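Local structure of NOL1/NOP2/sun family protein (Enterococcus faecium, 3M4X) at residues I221-N226 / F302-N306; I246-E251 / G274-L279; P254-I260 / V297-H303. The protein probably methylates cytosine in ribosomal RNA, using S-adenosylmethionine as methyl donor, as in RsmF-type enzymes of the NOL1/NOP2/sun family. Residues are numbered along the deposited sequence.

Contact 1 of 3, residues I221-N226 / F302-N306; sequences IKMLKN and FHGQN
The end of a helix (Ile221 and Lys222, weakly bonded) passes through Met223, a selenomethionine, into a short extended piece, Leu224-Lys225, before the chain turns a corner at Asn226. Residues 302-306 run alongside without regular structure beyond Phe302. In register, the CA atoms of Lys222 and Asn306 lie 5.9 Å apart and those of Asn226 and Gln305 5.3 Å. Apolar packing centres on Phe302 (chi1 t, chi2 72°): Ile221 CG2 lies 3.7 Å from Phe302 CE1, and Leu224 CB 3.8 Å from Phe302 CD2. Ile221 O stands over one face of the ring, whereas Lys225 O meets its edge, 3.4 Å from Phe302 CD2. Among polar links, Asn226 ND2 (chi1 t) donates a nearly straight hydrogen bond to Gly304 O, 2.7 Å, beside a CA-H...O contact from Asn226 CA to Gly304 O at 3.5 Å. One water donates to Leu224 O (2.8 Å) and accepts from Asn306 N (2.6 Å). Lys225 points away, and its NZ forms a salt bridge with Asp177 of strand 176-182. The helix-to-strand turn 221-226 leads into parallel strand 228-234, beside which internal strand 295-302 runs antiparallel, as in the Rossmann-like class I methyltransferase sheet.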
loop_
_atom_site.group_PDB
_atom_site.type_symbol
_atom_site.label_atom_id
_atom_site.label_comp_id
_atom_site.label_asym_id
_atom_site.label_seq_id
_atom_site.Cartn_x
_atom_site.Cartn_y
_atom_site.Cartn_z
ATOM N N ILE A 221 -12.097 -15.555 -0.797
ATOM C CA ILE A 221 -13.512 -15.519 -0.455
ATOM C C ILE A 221 -13.815 -16.118 0.919
ATOM O O ILE A 221 -14.757 -15.683 1.599
ATOM C CB ILE A 221 -14.382 -16.182 -1.532
ATOM C CG1 ILE A 221 -14.290 -15.378 -2.822
ATOM C CG2 ILE A 221 -15.822 -16.238 -1.087
ATOM C CD1 ILE A 221 -15.362 -15.692 -3.803
ATOM N N LYS A 222 -13.010 -17.091 1.341
ATOM C CA LYS A 222 -13.191 -17.675 2.669
ATOM C C LYS A 222 -12.894 -16.672 3.805
ATOM O O LYS A 222 -13.354 -16.832 4.951
ATOM C CB LYS A 222 -12.331 -18.927 2.829
ATOM C CG LYS A 222 -12.628 -20.017 1.817
ATOM C CD LYS A 222 -11.905 -21.289 2.204
ATOM C CE LYS A 222 -11.628 -22.174 1.006
ATOM N NZ LYS A 222 -10.608 -23.210 1.378
HETATM N N MSE A 223 -12.134 -15.628 3.498
HETATM C CA MSE A 223 -11.748 -14.690 4.541
HETATM C C MSE A 223 -12.675 -13.490 4.683
HETATM O O MSE A 223 -12.412 -12.582 5.464
HETATM C CB MSE A 223 -10.293 -14.286 4.351
HETATM C CG MSE A 223 -9.386 -15.502 4.498
HETATM SE SE MSE A 223 -7.504 -15.098 4.359
HETATM C CE MSE A 223 -7.295 -14.987 2.391
ATOM N N LEU A 224 -13.783 -13.524 3.952
ATOM C CA LEU A 224 -14.736 -12.425 3.910
ATOM C C LEU A 224 -15.800 -12.600 4.982
ATOM O O LEU A 224 -16.260 -13.714 5.218
ATOM C CB LEU A 224 -15.424 -12.402 2.549
ATOM C CG LEU A 224 -15.284 -11.256 1.548
ATOM C CD1 LEU A 224 -14.404 -10.098 2.033
ATOM C CD2 LEU A 224 -14.823 -11.802 0.192
ATOM N N LYS A 225 -16.189 -11.502 5.635
ATOM C CA LYS A 225 -17.330 -11.538 6.537
ATOM C C LYS A 225 -18.575 -11.580 5.676
ATOM O O LYS A 225 -18.509 -11.337 4.481
ATOM C CB LYS A 225 -17.387 -10.289 7.422
ATOM C CG LYS A 225 -16.268 -10.140 8.438
ATOM C CD LYS A 225 -16.287 -8.737 9.051
ATOM C CE LYS A 225 -17.674 -8.375 9.614
ATOM N NZ LYS A 225 -17.719 -6.948 10.070
ATOM N N ASN A 226 -19.715 -11.877 6.282
ATOM C CA ASN A 226 -20.978 -11.690 5.594
ATOM C C ASN A 226 -21.107 -10.223 5.208
ATOM O O ASN A 226 -20.951 -9.335 6.066
ATOM C CB ASN A 226 -22.151 -12.083 6.502
ATOM C CG ASN A 226 -23.500 -11.952 5.805
ATOM O OD1 ASN A 226 -24.246 -11.013 6.056
ATOM N ND2 ASN A 226 -23.813 -12.896 4.919
ATOM N N PHE A 302 -19.951 -10.144 -0.899
ATOM C CA PHE A 302 -20.146 -11.546 -0.547
ATOM C C PHE A 302 -21.324 -11.689 0.423
ATOM O O PHE A 302 -21.394 -10.974 1.418
ATOM C CB PHE A 302 -18.858 -12.081 0.089
ATOM C CG PHE A 302 -18.978 -13.449 0.677
ATOM C CD1 PHE A 302 -19.088 -14.564 -0.140
ATOM C CD2 PHE A 302 -18.965 -13.624 2.058
ATOM C CE1 PHE A 302 -19.174 -15.835 0.402
ATOM C CE2 PHE A 302 -19.069 -14.882 2.602
ATOM C CZ PHE A 302 -19.170 -15.993 1.771
ATOM N N HIS A 303 -22.245 -12.610 0.134
ATOM C CA HIS A 303 -23.449 -12.761 0.953
ATOM C C HIS A 303 -23.525 -14.076 1.712
ATOM O O HIS A 303 -24.520 -14.364 2.390
ATOM C CB HIS A 303 -24.699 -12.561 0.095
ATOM C CG HIS A 303 -24.744 -11.219 -0.567
ATOM N ND1 HIS A 303 -25.288 -10.109 0.041
ATOM C CD2 HIS A 303 -24.270 -10.799 -1.764
ATOM C CE1 HIS A 303 -25.167 -9.065 -0.761
ATOM N NE2 HIS A 303 -24.551 -9.458 -1.862
ATOM N N GLY A 304 -22.477 -14.877 1.606
ATOM C CA GLY A 304 -22.440 -16.135 2.325
ATOM C C GLY A 304 -22.049 -15.911 3.772
ATOM O O GLY A 304 -21.986 -14.769 4.249
ATOM N N GLN A 305 -21.772 -17.000 4.472
ATOM C CA GLN A 305 -21.385 -16.924 5.875
ATOM C C GLN A 305 -20.261 -17.921 6.088
ATOM O O GLN A 305 -20.514 -19.119 6.232
ATOM C CB GLN A 305 -22.583 -17.289 6.757
ATOM C CG GLN A 305 -22.851 -16.365 7.909
ATOM C CD GLN A 305 -21.903 -16.591 9.059
ATOM O OE1 GLN A 305 -20.718 -16.258 8.977
ATOM N NE2 GLN A 305 -22.418 -17.167 10.147
ATOM N N ASN A 306 -19.022 -17.441 6.101
ATOM C CA ASN A 306 -17.880 -18.343 6.197
ATOM C C ASN A 306 -17.677 -18.989 7.563
ATOM O O ASN A 306 -18.028 -18.417 8.593
ATOM C CB ASN A 306 -16.601 -17.657 5.748
ATOM C CG ASN A 306 -16.543 -17.478 4.253
ATOM O OD1 ASN A 306 -16.420 -16.356 3.748
ATOM N ND2 ASN A 306 -16.646 -18.581 3.529
HETATM O O HOH W 1 -18.417 -14.972 6.552
#

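Contact 2 of 3, residues I246-E251 / G274-L279; sequences ISWLVE and GSVAGL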
loop_
_atom_site.group_PDB
_atom_site.type_symbol
_atom_site.label_atom_id
_atom_site.label_comp_id
_atom_site.label_asym_id
_atom_site.label_seq_id
_atom_site.Cartn_x
_atom_site.Cartn_y
_atom_site.Cartn_z
ATOM N N ILE A 246 -14.684 -12.759 -13.202
ATOM C CA ILE A 246 -15.881 -12.247 -12.536
ATOM C C ILE A 246 -17.127 -13.131 -12.746
ATOM O O ILE A 246 -17.940 -13.293 -11.837
ATOM C CB ILE A 246 -16.198 -10.801 -12.952
ATOM C CG1 ILE A 246 -14.947 -9.925 -12.834
ATOM C CG2 ILE A 246 -17.312 -10.240 -12.081
ATOM C CD1 ILE A 246 -14.367 -9.914 -11.442
ATOM N N SER A 247 -17.280 -13.694 -13.943
ATOM C CA SER A 247 -18.385 -14.608 -14.216
ATOM C C SER A 247 -18.237 -15.834 -13.341
ATOM O O SER A 247 -19.170 -16.258 -12.683
ATOM C CB SER A 247 -18.372 -15.043 -15.692
ATOM O OG SER A 247 -18.423 -13.918 -16.542
ATOM N N TRP A 248 -17.047 -16.414 -13.374
ATOM C CA TRP A 248 -16.714 -17.554 -12.551
ATOM C C TRP A 248 -17.034 -17.294 -11.072
ATOM O O TRP A 248 -17.627 -18.144 -10.402
ATOM C CB TRP A 248 -15.236 -17.904 -12.739
ATOM C CG TRP A 248 -14.787 -19.048 -11.879
ATOM C CD1 TRP A 248 -14.935 -20.379 -12.145
ATOM C CD2 TRP A 248 -14.111 -18.960 -10.615
ATOM N NE1 TRP A 248 -14.394 -21.124 -11.128
ATOM C CE2 TRP A 248 -13.884 -20.281 -10.174
ATOM C CE3 TRP A 248 -13.679 -17.893 -9.813
ATOM C CZ2 TRP A 248 -13.234 -20.567 -8.975
ATOM C CZ3 TRP A 248 -13.036 -18.174 -8.621
ATOM C CH2 TRP A 248 -12.828 -19.505 -8.208
ATOM N N LEU A 249 -16.654 -16.119 -10.567
ATOM C CA LEU A 249 -17.005 -15.735 -9.193
ATOM C C LEU A 249 -18.514 -15.744 -8.969
ATOM O O LEU A 249 -19.001 -16.318 -7.996
ATOM C CB LEU A 249 -16.448 -14.351 -8.837
ATOM C CG LEU A 249 -14.970 -14.248 -8.460
ATOM C CD1 LEU A 249 -14.532 -12.784 -8.259
ATOM C CD2 LEU A 249 -14.720 -15.062 -7.215
ATOM N N VAL A 250 -19.248 -15.088 -9.866
ATOM C CA VAL A 250 -20.701 -14.972 -9.750
ATOM C C VAL A 250 -21.412 -16.325 -9.897
ATOM O O VAL A 250 -22.467 -16.554 -9.301
ATOM C CB VAL A 250 -21.270 -13.983 -10.795
ATOM C CG1 VAL A 250 -22.800 -14.064 -10.853
ATOM C CG2 VAL A 250 -20.808 -12.571 -10.494
ATOM N N GLU A 251 -20.825 -17.223 -10.677
ATOM C CA GLU A 251 -21.434 -18.532 -10.878
ATOM C C GLU A 251 -21.196 -19.481 -9.717
ATOM O O GLU A 251 -22.023 -20.348 -9.433
ATOM C CB GLU A 251 -20.949 -19.154 -12.191
ATOM C CG GLU A 251 -21.599 -18.510 -13.403
ATOM C CD GLU A 251 -20.835 -18.741 -14.691
ATOM O OE1 GLU A 251 -19.727 -19.317 -14.642
ATOM O OE2 GLU A 251 -21.340 -18.325 -15.753
ATOM N N GLY A 274 -18.016 -12.055 -21.004
ATOM C CA GLY A 274 -18.304 -12.849 -19.816
ATOM C C GLY A 274 -19.496 -13.761 -20.014
ATOM O O GLY A 274 -19.920 -13.994 -21.152
ATOM N N SER A 275 -20.047 -14.282 -18.920
ATOM C CA SER A 275 -21.240 -15.116 -19.011
ATOM C C SER A 275 -22.284 -14.824 -17.945
ATOM O O SER A 275 -23.155 -15.649 -17.706
ATOM C CB SER A 275 -20.881 -16.606 -18.999
ATOM O OG SER A 275 -20.221 -16.985 -17.811
ATOM N N VAL A 276 -22.209 -13.657 -17.309
ATOM C CA VAL A 276 -23.213 -13.287 -16.315
ATOM C C VAL A 276 -23.619 -11.839 -16.511
ATOM O O VAL A 276 -22.940 -11.105 -17.207
ATOM C CB VAL A 276 -22.706 -13.492 -14.859
ATOM C CG1 VAL A 276 -22.247 -14.922 -14.661
ATOM C CG2 VAL A 276 -21.570 -12.499 -14.532
ATOM N N ALA A 277 -24.717 -11.435 -15.884
ATOM C CA ALA A 277 -25.189 -10.062 -15.962
ATOM C C ALA A 277 -24.273 -9.135 -15.168
ATOM O O ALA A 277 -23.445 -9.596 -14.386
ATOM C CB ALA A 277 -26.616 -9.974 -15.421
ATOM N N GLY A 278 -24.431 -7.832 -15.381
ATOM C CA GLY A 278 -23.797 -6.806 -14.565
ATOM C C GLY A 278 -22.354 -6.446 -14.858
ATOM O O GLY A 278 -21.772 -5.600 -14.181
ATOM N N LEU A 279 -21.766 -7.099 -15.850
ATOM C CA LEU A 279 -20.360 -6.897 -16.185
ATOM C C LEU A 279 -20.006 -5.442 -16.555
ATOM O O LEU A 279 -18.863 -5.006 -16.412
ATOM C CB LEU A 279 -19.969 -7.850 -17.313
ATOM C CG LEU A 279 -19.180 -9.120 -16.955
ATOM C CD1 LEU A 279 -19.051 -9.353 -15.462
ATOM C CD2 LEU A 279 -19.734 -10.359 -17.663
#
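Ser247 projects from the helix onto the loop 274-279, with its CA 3.8 Å from Val276 CG2 and its hydroxyl OG 3.4 Å from Gly274 CA. The CA atoms of Ser247 and Val276, 5.4 Å apart, are the closest CA pair of the two segments. Ser275 N donates a hydrogen bond to Ser247 OG (2.9 Å). One turn further on, Glu251 OE2 receives a hydrogen bond from Ser275 OG at 2.7 Å, so Ser275 is held through both its backbone and its side chain. Val276 lies beside these bonds and brings its CG1 to 3.9 Å from Val250 CG1 and 3.7 Å from Glu251 OE2. Ile246 CG2 meets Leu279 CD1 at 3.9 Å in a buried apolar pair, and both side chains also touch Ile257 of the neighbouring strand. The contact thus fastens an irregular loop to helix 243-252 by two kinds of polar link. Within the buried part, Ser247 OG accepts from Ser275 N while also hydrogen-bonded to Glu243 O one turn earlier in the helix; at the exposed side, the Glu251 carboxylate takes the hydroxyl proton of Ser275.

Contact 3 of 3, residues P254-I260 / V297-H303; sequences PVTIEEI and VAKLTFH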
loop_
_atom_site.group_PDB
_atom_site.type_symbol
_atom_site.label_atom_id
_atom_site.label_comp_id
_atom_site.label_asym_id
_atom_site.label_seq_id
_atom_site.Cartn_x
_atom_site.Cartn_y
_atom_site.Cartn_z
ATOM N N PRO A 254 -21.968 -16.939 -3.710
ATOM C CA PRO A 254 -23.052 -15.979 -3.464
ATOM C C PRO A 254 -22.515 -14.541 -3.436
ATOM O O PRO A 254 -22.521 -13.897 -2.386
ATOM C CB PRO A 254 -23.580 -16.387 -2.076
ATOM C CG PRO A 254 -22.444 -17.120 -1.420
ATOM C CD PRO A 254 -21.674 -17.786 -2.535
ATOM N N VAL A 255 -22.064 -14.048 -4.582
ATOM C CA VAL A 255 -21.536 -12.685 -4.682
ATOM C C VAL A 255 -22.305 -11.841 -5.706
ATOM O O VAL A 255 -22.771 -12.350 -6.719
ATOM C CB VAL A 255 -20.049 -12.681 -5.086
ATOM C CG1 VAL A 255 -19.200 -13.361 -4.022
ATOM C CG2 VAL A 255 -19.868 -13.358 -6.473
ATOM N N THR A 256 -22.420 -10.545 -5.438
ATOM C CA THR A 256 -23.085 -9.634 -6.352
ATOM C C THR A 256 -22.074 -8.633 -6.893
ATOM O O THR A 256 -21.204 -8.162 -6.162
ATOM C CB THR A 256 -24.238 -8.885 -5.672
ATOM O OG1 THR A 256 -23.785 -8.352 -4.428
ATOM C CG2 THR A 256 -25.410 -9.823 -5.401
ATOM N N ILE A 257 -22.174 -8.332 -8.185
ATOM C CA ILE A 257 -21.351 -7.292 -8.787
ATOM C C ILE A 257 -21.880 -5.931 -8.353
ATOM O O ILE A 257 -23.079 -5.670 -8.401
ATOM C CB ILE A 257 -21.355 -7.342 -10.340
ATOM C CG1 ILE A 257 -21.013 -8.741 -10.862
ATOM C CG2 ILE A 257 -20.390 -6.291 -10.900
ATOM C CD1 ILE A 257 -20.910 -8.830 -12.408
ATOM N N GLU A 258 -20.978 -5.053 -7.950
ATOM C CA GLU A 258 -21.374 -3.782 -7.383
ATOM C C GLU A 258 -20.851 -2.591 -8.196
ATOM O O GLU A 258 -19.848 -2.687 -8.925
ATOM C CB GLU A 258 -20.870 -3.709 -5.937
ATOM C CG GLU A 258 -21.896 -3.214 -4.940
ATOM C CD GLU A 258 -22.933 -4.254 -4.581
ATOM O OE1 GLU A 258 -22.612 -5.459 -4.589
ATOM O OE2 GLU A 258 -24.076 -3.861 -4.278
ATOM N N GLU A 259 -21.528 -1.458 -8.060
ATOM C CA GLU A 259 -21.100 -0.244 -8.736
ATOM C C GLU A 259 -19.880 0.355 -8.063
ATOM O O GLU A 259 -19.700 0.234 -6.854
ATOM C CB GLU A 259 -22.234 0.767 -8.771
ATOM C CG GLU A 259 -23.456 0.223 -9.481
ATOM C CD GLU A 259 -24.395 1.313 -9.954
ATOM O OE1 GLU A 259 -24.469 2.374 -9.290
ATOM O OE2 GLU A 259 -25.062 1.106 -10.994
ATOM N N ILE A 260 -19.030 0.981 -8.867
ATOM C CA ILE A 260 -17.859 1.682 -8.374
ATOM C C ILE A 260 -18.011 3.155 -8.728
ATOM O O ILE A 260 -17.677 3.564 -9.837
ATOM C CB ILE A 260 -16.586 1.132 -9.027
ATOM C CG1 ILE A 260 -16.419 -0.356 -8.679
ATOM C CG2 ILE A 260 -15.362 1.971 -8.604
ATOM C CD1 ILE A 260 -15.320 -1.085 -9.455
ATOM N N VAL A 297 -10.761 -3.552 -13.028
ATOM C CA VAL A 297 -11.176 -3.611 -11.632
ATOM C C VAL A 297 -12.641 -3.970 -11.468
ATOM O O VAL A 297 -13.482 -3.530 -12.241
ATOM C CB VAL A 297 -10.953 -2.280 -10.874
ATOM C CG1 VAL A 297 -11.259 -2.482 -9.392
ATOM C CG2 VAL A 297 -9.542 -1.836 -11.025
ATOM N N ALA A 298 -12.940 -4.751 -10.432
ATOM C CA ALA A 298 -14.312 -5.117 -10.114
ATOM C C ALA A 298 -14.533 -5.093 -8.599
ATOM O O ALA A 298 -13.638 -5.449 -7.818
ATOM C CB ALA A 298 -14.632 -6.504 -10.692
ATOM N N LYS A 299 -15.709 -4.647 -8.175
ATOM C CA LYS A 299 -16.067 -4.695 -6.754
ATOM C C LYS A 299 -17.281 -5.599 -6.548
ATOM O O LYS A 299 -18.286 -5.448 -7.230
ATOM C CB LYS A 299 -16.365 -3.299 -6.204
ATOM C CG LYS A 299 -16.743 -3.296 -4.730
ATOM C CD LYS A 299 -16.779 -1.878 -4.146
ATOM C CE LYS A 299 -17.898 -1.070 -4.771
ATOM N NZ LYS A 299 -18.163 0.218 -4.076
ATOM N N LEU A 300 -17.187 -6.529 -5.605
ATOM C CA LEU A 300 -18.279 -7.461 -5.334
ATOM C C LEU A 300 -18.609 -7.510 -3.858
ATOM O O LEU A 300 -17.752 -7.247 -3.020
ATOM C CB LEU A 300 -17.908 -8.875 -5.808
ATOM C CG LEU A 300 -17.581 -8.939 -7.304
ATOM C CD1 LEU A 300 -16.065 -9.011 -7.524
ATOM C CD2 LEU A 300 -18.298 -10.123 -7.958
ATOM N N THR A 301 -19.854 -7.859 -3.551
ATOM C CA THR A 301 -20.267 -8.114 -2.191
ATOM C C THR A 301 -20.490 -9.613 -1.988
ATOM O O THR A 301 -21.133 -10.277 -2.803
ATOM C CB THR A 301 -21.563 -7.374 -1.858
ATOM O OG1 THR A 301 -21.360 -5.962 -1.945
ATOM C CG2 THR A 301 -22.014 -7.713 -0.457
ATOM N N PHE A 302 -19.951 -10.144 -0.899
ATOM C CA PHE A 302 -20.146 -11.546 -0.547
ATOM C C PHE A 302 -21.324 -11.689 0.423
ATOM O O PHE A 302 -21.394 -10.974 1.418
ATOM C CB PHE A 302 -18.858 -12.081 0.089
ATOM C CG PHE A 302 -18.978 -13.449 0.677
ATOM C CD1 PHE A 302 -19.088 -14.564 -0.140
ATOM C CD2 PHE A 302 -18.965 -13.624 2.058
ATOM C CE1 PHE A 302 -19.174 -15.835 0.402
ATOM C CE2 PHE A 302 -19.069 -14.882 2.602
ATOM C CZ PHE A 302 -19.170 -15.993 1.771
ATOM N N HIS A 303 -22.245 -12.610 0.134
ATOM C CA HIS A 303 -23.449 -12.761 0.953
ATOM C C HIS A 303 -23.525 -14.076 1.712
ATOM O O HIS A 303 -24.520 -14.364 2.390
ATOM C CB HIS A 303 -24.699 -12.561 0.095
ATOM C CG HIS A 303 -24.744 -11.219 -0.567
ATOM N ND1 HIS A 303 -25.288 -10.109 0.041
ATOM C CD2 HIS A 303 -24.270 -10.799 -1.764
ATOM C CE1 HIS A 303 -25.167 -9.065 -0.761
ATOM N NE2 HIS A 303 -24.551 -9.458 -1.862
HETATM O O HOH W 2 -17.614 -3.754 -10.100
#
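The two strands meet as a twisted antiparallel ladder, their axes 4.6 Å apart at closest and their directions at 145°. Thr256 and Thr301 form a hydrogen-bonded pair (Thr256 N to Thr301 O 2.9 Å, Thr301 N to Thr256 O 3.0 Å), flanked by the non-hydrogen-bonded pairs Val255-Phe302 and Ile257-Leu300. On the face carrying those four residues, Leu300 fills the hollow between Val255 and Ile257: its CD2 lies 3.9 Å from Val255 CG2 and 4.2 Å from Ile257 CG1. Val255 CG1 nestles against the Phe302 ring edge, 4.1 Å from CD1. The other face is polar. Glu258 OE1 accepts a hydrogen bond from Thr301 OG1 (3.0 Å), which also binds Gln229, while His303 folds back so that NE2 shares a 2.9 Å hydrogen bond with Thr256 OG1. Toward Val297 the strands splay; a water accepts from Lys299 N (2.9 Å) and lies 2.7 Å from Glu258 O, and Ile260 CG1 packs on Lys299 CB at 3.8 Å. Helix 243-252 covers the Leu300 face, and helix 95-101 touches Ile260 and Val297. Strand 295-302 lies antiparallel between 255-258 and 228-234, the inserted reversed last strand of class I Rossmann-like methyltransferases.

In the fold
Along the chain, the first segments come in the order contact 1, contact 2, contact 3. The loop 274-279 follows, before 297-303 and 302-306 close contacts 3 and 1 on one continuous run that shares Phe302 and His303. Centres of contacts 2 and 3 lie about 10 Å apart, those of 1 and 3 about 12 Å, and those of 1 and 2 about 18 Å. Contact 3 joins two strands of the mixed sheet, on which helix 243-252 of contact 2 packs; contact 1 receives the chain leaving strand 295-302. Leu249 touches both Ile221 and Val255, linking all three into one flank of the Rossmann-like methyltransferase domain.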